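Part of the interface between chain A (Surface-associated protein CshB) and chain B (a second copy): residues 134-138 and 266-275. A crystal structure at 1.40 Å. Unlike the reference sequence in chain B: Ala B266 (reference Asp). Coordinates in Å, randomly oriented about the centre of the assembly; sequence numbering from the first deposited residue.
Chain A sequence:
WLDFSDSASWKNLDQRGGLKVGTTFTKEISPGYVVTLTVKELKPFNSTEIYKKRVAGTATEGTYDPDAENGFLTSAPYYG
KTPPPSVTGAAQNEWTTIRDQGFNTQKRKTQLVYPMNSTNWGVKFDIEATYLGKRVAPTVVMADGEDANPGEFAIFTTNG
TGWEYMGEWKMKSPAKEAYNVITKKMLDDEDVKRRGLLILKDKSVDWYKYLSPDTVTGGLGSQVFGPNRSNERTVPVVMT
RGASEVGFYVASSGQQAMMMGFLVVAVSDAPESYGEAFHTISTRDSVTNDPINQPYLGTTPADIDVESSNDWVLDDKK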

# COMPACT_ATOMS: atom_id res chain seq x y z
N LYS A 134 -11.71 39.76 14.14
CA LYS A 134 -13.14 39.52 13.80
C LYS A 134 -13.30 38.04 13.38
O LYS A 134 -12.54 37.61 12.53
N ARG A 135 -14.36 37.42 13.86
CA ARG A 135 -14.63 36.02 13.48
C ARG A 135 -14.93 35.96 11.98
O ARG A 135 -15.63 36.79 11.46
N VAL A 136 -14.41 34.93 11.34
CA VAL A 136 -14.64 34.71 9.89
C VAL A 136 -14.95 33.22 9.67
O VAL A 136 -14.55 32.40 10.44
N ALA A 137 -15.64 32.96 8.58
CA ALA A 137 -15.93 31.56 8.18
C ALA A 137 -14.63 31.00 7.63
O ALA A 137 -14.14 31.47 6.61
N PRO A 138 -14.14 29.87 8.16
CA PRO A 138 -12.91 29.31 7.63
C PRO A 138 -13.14 28.36 6.45
O PRO A 138 -14.28 27.91 6.23
N ALA B 266 -9.19 33.66 0.15
CA ALA B 266 -10.43 34.41 -0.08
C ALA B 266 -11.08 34.92 1.20
O ALA B 266 -12.32 34.93 1.28
N VAL B 267 -10.27 35.42 2.15
CA VAL B 267 -10.81 35.96 3.44
C VAL B 267 -11.62 37.24 3.19
O VAL B 267 -12.62 37.44 3.91
N SER B 268 -11.24 38.08 2.20
CA SER B 268 -11.86 39.41 1.92
C SER B 268 -13.40 39.34 1.99
O SER B 268 -13.99 40.09 2.78
N ASP B 269 -14.01 38.46 1.17
CA ASP B 269 -15.49 38.35 0.98
C ASP B 269 -16.05 37.17 1.78
O ASP B 269 -17.20 36.78 1.50
N ALA B 270 -15.27 36.62 2.72
CA ALA B 270 -15.71 35.56 3.67
C ALA B 270 -16.77 36.14 4.59
O ALA B 270 -16.60 37.22 5.16
N PRO B 271 -17.90 35.44 4.79
CA PRO B 271 -18.87 35.87 5.79
C PRO B 271 -18.33 35.71 7.21
O PRO B 271 -17.26 35.04 7.43
N GLU B 272 -19.01 36.35 8.16
CA GLU B 272 -18.68 36.26 9.61
C GLU B 272 -18.95 34.82 10.05
O GLU B 272 -18.19 34.28 10.85
N SER B 273 -20.05 34.25 9.58
CA SER B 273 -20.53 32.92 10.04
C SER B 273 -21.49 32.38 8.99
O SER B 273 -22.15 33.18 8.30
N TYR B 274 -21.64 31.05 8.94
CA TYR B 274 -22.72 30.40 8.16
C TYR B 274 -24.02 30.31 8.98
O TYR B 274 -25.08 29.96 8.39
N GLY B 275 -23.96 30.65 10.27
CA GLY B 275 -25.13 30.76 11.17
C GLY B 275 -25.30 29.55 12.09
O GLY B 275 -25.04 28.38 11.64

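The unusual feature of this contact is that its one direct hydrogen bond involves no side chain: Ala A137 N donates to Pro B271 O at 2.9 Å with an N-H...O angle of 156°, and the residue supplying that NH is also the one with the largest covered area, its methyl turned toward chain B. Of the 322 Å² buried between the two stretches, both sides summed, Ala A137 accounts for 76 Å².

The CA-to-CB bond of Ala A137 points toward chain B, and its methyl meets two rings. Ala A137 CB lies 4.0 Å from Pro B271 CG, on a ring with C-gamma endo pucker, and 4.0 Å from Tyr B274 CD1. The second contact is made at the edge of the tyrosine, near the ring plane. Tyr B274 leaves its backbone sideways but its end comes nearer to chain A; its chi1 of -91° falls between the standard wells, with chi2 at 55°. From chain B, Ala B270 also points toward the partner, its CB resting 4.2 Å from Ala A137 O.

Val A136 is oriented differently. Its CB is directed away overall, yet the m rotamer (chi1 -69°) leaves Val A136 CG1 4.3 Å from Val B267 CG2, on a side chain that adopts the p rotamer (chi1 62°). This is a loose apolar contact. Val B267 opens a type I turn that ends at Ala B270, closed by Ala B270 N donating to Val B267 O at 3.0 Å; the turn's middle residues, Ser B268 and Asp B269, are poorly ordered and remain out of reach of chain A.

The polar contact of Arg A135 is indirect. The CA-to-CB bond of Arg A135 points sideways, and the chain beyond it is extended, with chi1, chi2 and chi3 all t; Arg A135 NE donates to water 1 at 3.0 Å. The same water donates to Glu B272 O at 2.7 Å, bridging the arginine side chain to a backbone carbonyl. Glu B272 itself, t at chi1 and chi2, buries 59 Å² although its CB points away overall; part of its contact is through the backbone, with Glu B272 CA 3.6 Å from Arg A135 O.

The remaining side chains stay outside the packing. Lys A134, m at chi1 and t thereafter, has an end that leads away from chain B, and Pro A138 points away. Ser B273, with chi1 t, instead serves its own chain: Ser B273 OG accepts from Gly B275 N at 2.9 Å and 155°, just before a helix for which Gly B275 is the N-cap residue.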

# COMPACT_ATOMS: atom_id res chain seq x y z
CB LYS A 134 -13.59 40.45 12.68
CG LYS A 134 -13.56 41.93 13.12
CD LYS A 134 -14.08 42.87 12.08
CE LYS A 134 -14.01 44.32 12.52
NZ LYS A 134 -14.46 45.22 11.43
CB ARG A 135 -15.72 35.42 14.36
CG ARG A 135 -15.95 33.94 14.08
CD ARG A 135 -16.44 33.17 15.29
NE ARG A 135 -16.67 31.81 14.83
CZ ARG A 135 -16.90 30.76 15.58
NH1 ARG A 135 -16.99 30.90 16.90
NH2 ARG A 135 -17.10 29.59 15.00
CB VAL A 136 -13.45 35.17 9.03
CG1 VAL A 136 -13.25 36.69 9.00
CG2 VAL A 136 -12.15 34.47 9.39
CB ALA A 137 -17.02 31.51 7.15
CB PRO A 138 -12.45 28.50 8.84
CG PRO A 138 -13.69 28.02 9.48
CD PRO A 138 -14.70 29.18 9.32
CB ALA B 266 -11.35 33.51 -0.85
CB VAL B 267 -9.72 36.19 4.52
CG1 VAL B 267 -8.67 37.21 4.12
CG2 VAL B 267 -10.34 36.64 5.83
CB SER B 268 -11.40 39.96 0.59
OG SER B 268 -9.99 40.07 0.54
CB ASP B 269 -15.85 38.22 -0.51
CG ASP B 269 -15.58 39.48 -1.32
OD1 ASP B 269 -16.24 40.51 -1.04
OD2 ASP B 269 -14.72 39.42 -2.22
CB ALA B 270 -14.55 35.03 4.47
CB PRO B 271 -20.09 34.95 5.55
CG PRO B 271 -19.50 33.72 4.90
CD PRO B 271 -18.29 34.19 4.11
CB GLU B 272 -19.51 37.28 10.39
CG GLU B 272 -19.25 37.22 11.89
CD GLU B 272 -19.66 38.47 12.64
OE1 GLU B 272 -19.55 38.48 13.88
OE2 GLU B 272 -20.09 39.44 11.97
CB SER B 273 -21.23 33.05 11.37
OG SER B 273 -21.76 31.79 11.82
CB TYR B 274 -22.19 29.04 7.71
CG TYR B 274 -21.53 29.08 6.37
CD1 TYR B 274 -20.49 29.95 6.08
CD2 TYR B 274 -22.01 28.25 5.36
CE1 TYR B 274 -19.89 29.96 4.82
CE2 TYR B 274 -21.49 28.31 4.09
CZ TYR B 274 -20.38 29.09 3.84
OH TYR B 274 -19.97 29.01 2.53
O HOH W 1 -18.04 31.90 12.20